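Local coordinates for protein cortical-lytic enzyme (Bacillus cereus, PDB 4S3J) that hydrolyses partially degraded cortex peptidoglycan during spore germination as an N-acetylglucosaminidase that recognises muramic acid delta-lactam residues, at residues A[200-203]-A[204-207]; A[230-233]-A[234-237]. All blocks are in the same frame, centred on the assembly; numbering follows the deposited sequence.

Contact 1 (A[200-203]-A[204-207]); sequences ITNI and LQTA
Two successive turns of helix 193-210, one of the helices on the outside of the glycosidase TIM barrel, meet where Ile200 and Leu204 stand four residues apart. Ile200 CG2 lies 4.2 Å from Leu204 CD1, a loose apolar contact, while Leu204 CG, anti to its own carbonyl carbon (chi1 -62°), points back toward the preceding turn and so meets Ile200 O at 3.3 Å. Next round the helix, Thr201 and Gln205 run side by side in the same direction, Thr201 CG2 approaching Gln205 NE2 to 4.0 Å; a long, extended side chain ending in an amide suits this exposed position. Thr201 OG1 is hydrogen-bonded to Arg240 NH2 and to the carbonyl O of Asn197. Asn202 O receives the backbone N-H of Thr206 at 2.9 Å, and Thr206 OG1 lies equally near the same oxygen. Ala207 N completes the run with a nearly straight bond (165°) to Ile203 O. Branched Ile203 and small Ala207 fit the buried side, where both pack on Leu171 of strand 168-177 and Ile215 of strand 214-218. Ile200 meets helix 227-240, and Asn202 ND2 is hydrogen-bonded to Gly147 O, just ahead of strand 149-150.

Contact 2 (A[230-233]-A[234-237]); sequences YNRF and LRNV
Leu234 leans over the ring of Tyr230, one turn earlier in helix 227-240, with CD1 above one face, 4.2 Å from the ring centroid and displaced toward the rim in a CH-pi contact. The tyrosine ring gets there because its CG lies opposite the backbone N (chi1 -170°), which carries CE1 to within 3.8 Å of Leu234 CG. Leucine suits the place: CD1 lies over the face and CD2 comes near CE1 at the rim, while its backbone N bonds to Tyr230 O at 2.9 Å.

Arg235 follows on another side of the helix. Its chain is extended from CG to NE, and the guanidinium turns one face to the backbone of Asn231, with NH2 3.8 Å from Asn231 CB. NH1 makes a salt bridge with Glu228 OE2, and Glu228 OE1 accepts a hydrogen bond from Asn231 ND2, so one carboxylate ties together side chains a turn apart. Asp268 is a second acceptor for that amide.

The helix links strands 214-218 and 246-251 in a beta-alpha-beta unit of the family 18 TIM barrel, and Tyr230 lies with its side chain about 8 Å from that of Glu220, the probable proton donor.

Asn236 comes next, its backbone N bonded to Arg232 O at 2.9 Å. Its side-chain ND2 is hydrogen-bonded to Gln196 OE1 of helix 193-210, joining the two helices.

Val237 places CG2 over one face of the Phe233 ring, 3.8 Å from the centroid and 24° off the ring normal. Branching at CB puts a methyl close to the backbone, where it can lie over the ring of the preceding turn; the same ring meets Phe217 of strand 214-218 edge-to-face.

Overall arrangement
Both contacts are single-helix pairings within the same barrel, on helices 193-210 and 227-240 that flank strand 214-218 in sequence, and they touch directly: Ile200 CG1 of contact 1 packs on Phe233 CE1 of contact 2 at 3.8 Å, and Ile200 CD1 reaches Val237 CG2. Contact 2 is the more buried, and aromatic rings with methyls over their faces do its packing. Contact 1 is partly buried and has no ring; Ile203 and Ala207 face the strands, Ile200 faces helix 227-240, and Gln205 is exposed. Contact 2 includes a charged pair with Glu228; in contact 1 the polar groups are neutral, although Thr201 OG1 is hydrogen-bonded to the charged Arg240 of helix 227-240.

Contact 1 (A[200-203]-A[204-207])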
# COMPACT_ATOMS: atom_id res chain seq x y z
N ILE A 200 -8.11 26.88 -9.64
CA ILE A 200 -6.96 26.33 -10.35
C ILE A 200 -5.76 27.26 -10.20
O ILE A 200 -4.64 26.82 -10.02
CB ILE A 200 -7.28 26.11 -11.85
CG1 ILE A 200 -8.37 25.05 -11.98
CG2 ILE A 200 -6.03 25.69 -12.62
CD1 ILE A 200 -8.89 24.85 -13.38
N THR A 201 -6.00 28.57 -10.24
CA THR A 201 -4.93 29.53 -10.02
C THR A 201 -4.29 29.34 -8.65
O THR A 201 -3.06 29.31 -8.54
CB THR A 201 -5.47 30.98 -10.15
OG1 THR A 201 -5.84 31.21 -11.51
CG2 THR A 201 -4.42 31.99 -9.77
N ASN A 202 -5.10 29.16 -7.61
CA ASN A 202 -4.58 28.99 -6.26
C ASN A 202 -3.83 27.67 -6.08
O ASN A 202 -2.84 27.60 -5.34
CB ASN A 202 -5.70 29.06 -5.22
CG ASN A 202 -6.19 30.48 -4.99
OD1 ASN A 202 -5.41 31.43 -5.08
ND2 ASN A 202 -7.48 30.63 -4.70
N ILE A 203 -4.32 26.63 -6.75
CA ILE A 203 -3.67 25.32 -6.74
C ILE A 203 -2.26 25.42 -7.34
O ILE A 203 -1.31 24.86 -6.78
CB ILE A 203 -4.50 24.28 -7.53
CG1 ILE A 203 -5.77 23.95 -6.74
CG2 ILE A 203 -3.69 23.01 -7.81
CD1 ILE A 203 -6.81 23.23 -7.57
N LEU A 204 -2.13 26.10 -8.47
CA LEU A 204 -0.83 26.23 -9.11
C LEU A 204 0.15 27.04 -8.25
O LEU A 204 1.33 26.68 -8.16
CB LEU A 204 -0.96 26.89 -10.48
CG LEU A 204 -1.80 26.15 -11.51
CD1 LEU A 204 -2.00 27.01 -12.76
CD2 LEU A 204 -1.18 24.84 -11.87
N GLN A 205 -0.33 28.12 -7.64
CA GLN A 205 0.53 28.92 -6.77
C GLN A 205 0.96 28.12 -5.54
O GLN A 205 2.11 28.21 -5.11
CB GLN A 205 -0.17 30.20 -6.32
CG GLN A 205 -0.22 31.27 -7.39
CD GLN A 205 -1.12 32.42 -7.01
OE1 GLN A 205 -1.73 32.43 -5.93
NE2 GLN A 205 -1.21 33.41 -7.89
N THR A 206 0.06 27.33 -4.98
CA THR A 206 0.39 26.48 -3.83
C THR A 206 1.42 25.40 -4.21
O THR A 206 2.42 25.22 -3.51
CB THR A 206 -0.88 25.81 -3.24
OG1 THR A 206 -1.79 26.81 -2.78
CG2 THR A 206 -0.53 24.89 -2.08
N ALA A 207 1.22 24.74 -5.35
CA ALA A 207 2.15 23.71 -5.82
C ALA A 207 3.53 24.29 -6.04
O ALA A 207 4.54 23.72 -5.62
CB ALA A 207 1.64 23.08 -7.09

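Contact 2 (A[230-233]-A[234-237])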
# COMPACT_ATOMS: atom_id res chain seq x y z
N TYR A 230 -16.61 16.81 -13.67
CA TYR A 230 -15.34 16.43 -13.06
C TYR A 230 -14.30 16.16 -14.17
O TYR A 230 -13.16 16.62 -14.10
CB TYR A 230 -15.51 15.20 -12.16
CG TYR A 230 -14.32 14.83 -11.28
CD1 TYR A 230 -13.25 15.70 -11.09
CD2 TYR A 230 -14.29 13.61 -10.63
CE1 TYR A 230 -12.17 15.35 -10.28
CE2 TYR A 230 -13.20 13.25 -9.81
CZ TYR A 230 -12.16 14.13 -9.64
OH TYR A 230 -11.09 13.80 -8.84
N ASN A 231 -14.70 15.41 -15.19
CA ASN A 231 -13.83 15.19 -16.34
C ASN A 231 -13.36 16.51 -16.95
O ASN A 231 -12.18 16.68 -17.23
CB ASN A 231 -14.51 14.34 -17.42
CG ASN A 231 -14.83 12.95 -16.96
OD1 ASN A 231 -14.19 12.43 -16.04
ND2 ASN A 231 -15.81 12.31 -17.60
N ARG A 232 -14.28 17.46 -17.13
CA ARG A 232 -13.91 18.76 -17.70
C ARG A 232 -12.97 19.52 -16.78
O ARG A 232 -12.04 20.17 -17.25
CB ARG A 232 -15.14 19.63 -17.97
CG ARG A 232 -16.06 19.15 -19.06
CD ARG A 232 -16.95 20.29 -19.50
NE ARG A 232 -17.82 20.75 -18.41
CZ ARG A 232 -19.01 20.24 -18.13
NH1 ARG A 232 -19.51 19.25 -18.88
NH2 ARG A 232 -19.72 20.71 -17.11
N PHE A 233 -13.22 19.47 -15.48
CA PHE A 233 -12.31 20.10 -14.54
C PHE A 233 -10.90 19.52 -14.68
O PHE A 233 -9.92 20.25 -14.73
CB PHE A 233 -12.81 19.95 -13.10
CG PHE A 233 -11.81 20.35 -12.06
CD1 PHE A 233 -11.44 21.68 -11.91
CD2 PHE A 233 -11.25 19.40 -11.22
CE1 PHE A 233 -10.53 22.05 -10.95
CE2 PHE A 233 -10.33 19.78 -10.24
CZ PHE A 233 -9.97 21.10 -10.11
N LEU A 234 -10.80 18.19 -14.75
CA LEU A 234 -9.49 17.57 -14.86
C LEU A 234 -8.80 17.98 -16.16
O LEU A 234 -7.60 18.28 -16.15
CB LEU A 234 -9.60 16.05 -14.75
CG LEU A 234 -10.02 15.54 -13.36
CD1 LEU A 234 -10.32 14.07 -13.48
CD2 LEU A 234 -8.95 15.80 -12.29
N ARG A 235 -9.56 18.09 -17.26
CA ARG A 235 -8.97 18.56 -18.50
C ARG A 235 -8.49 20.00 -18.32
O ARG A 235 -7.41 20.35 -18.79
CB ARG A 235 -9.94 18.49 -19.68
CG ARG A 235 -10.48 17.10 -19.98
CD ARG A 235 -11.42 17.05 -21.19
NE ARG A 235 -11.99 15.71 -21.31
CZ ARG A 235 -13.26 15.39 -21.05
NH1 ARG A 235 -14.14 16.32 -20.70
NH2 ARG A 235 -13.65 14.13 -21.16
N ASN A 236 -9.28 20.83 -17.65
CA ASN A 236 -8.89 22.23 -17.47
C ASN A 236 -7.60 22.36 -16.67
O ASN A 236 -6.75 23.19 -16.99
CB ASN A 236 -9.99 23.02 -16.78
CG ASN A 236 -11.20 23.25 -17.68
OD1 ASN A 236 -11.13 23.10 -18.91
ND2 ASN A 236 -12.33 23.59 -17.07
N VAL A 237 -7.45 21.56 -15.61
CA VAL A 237 -6.22 21.59 -14.83
C VAL A 237 -5.04 21.08 -15.66
O VAL A 237 -3.98 21.70 -15.68
CB VAL A 237 -6.33 20.74 -13.54
CG1 VAL A 237 -5.00 20.71 -12.81
CG2 VAL A 237 -7.43 21.30 -12.63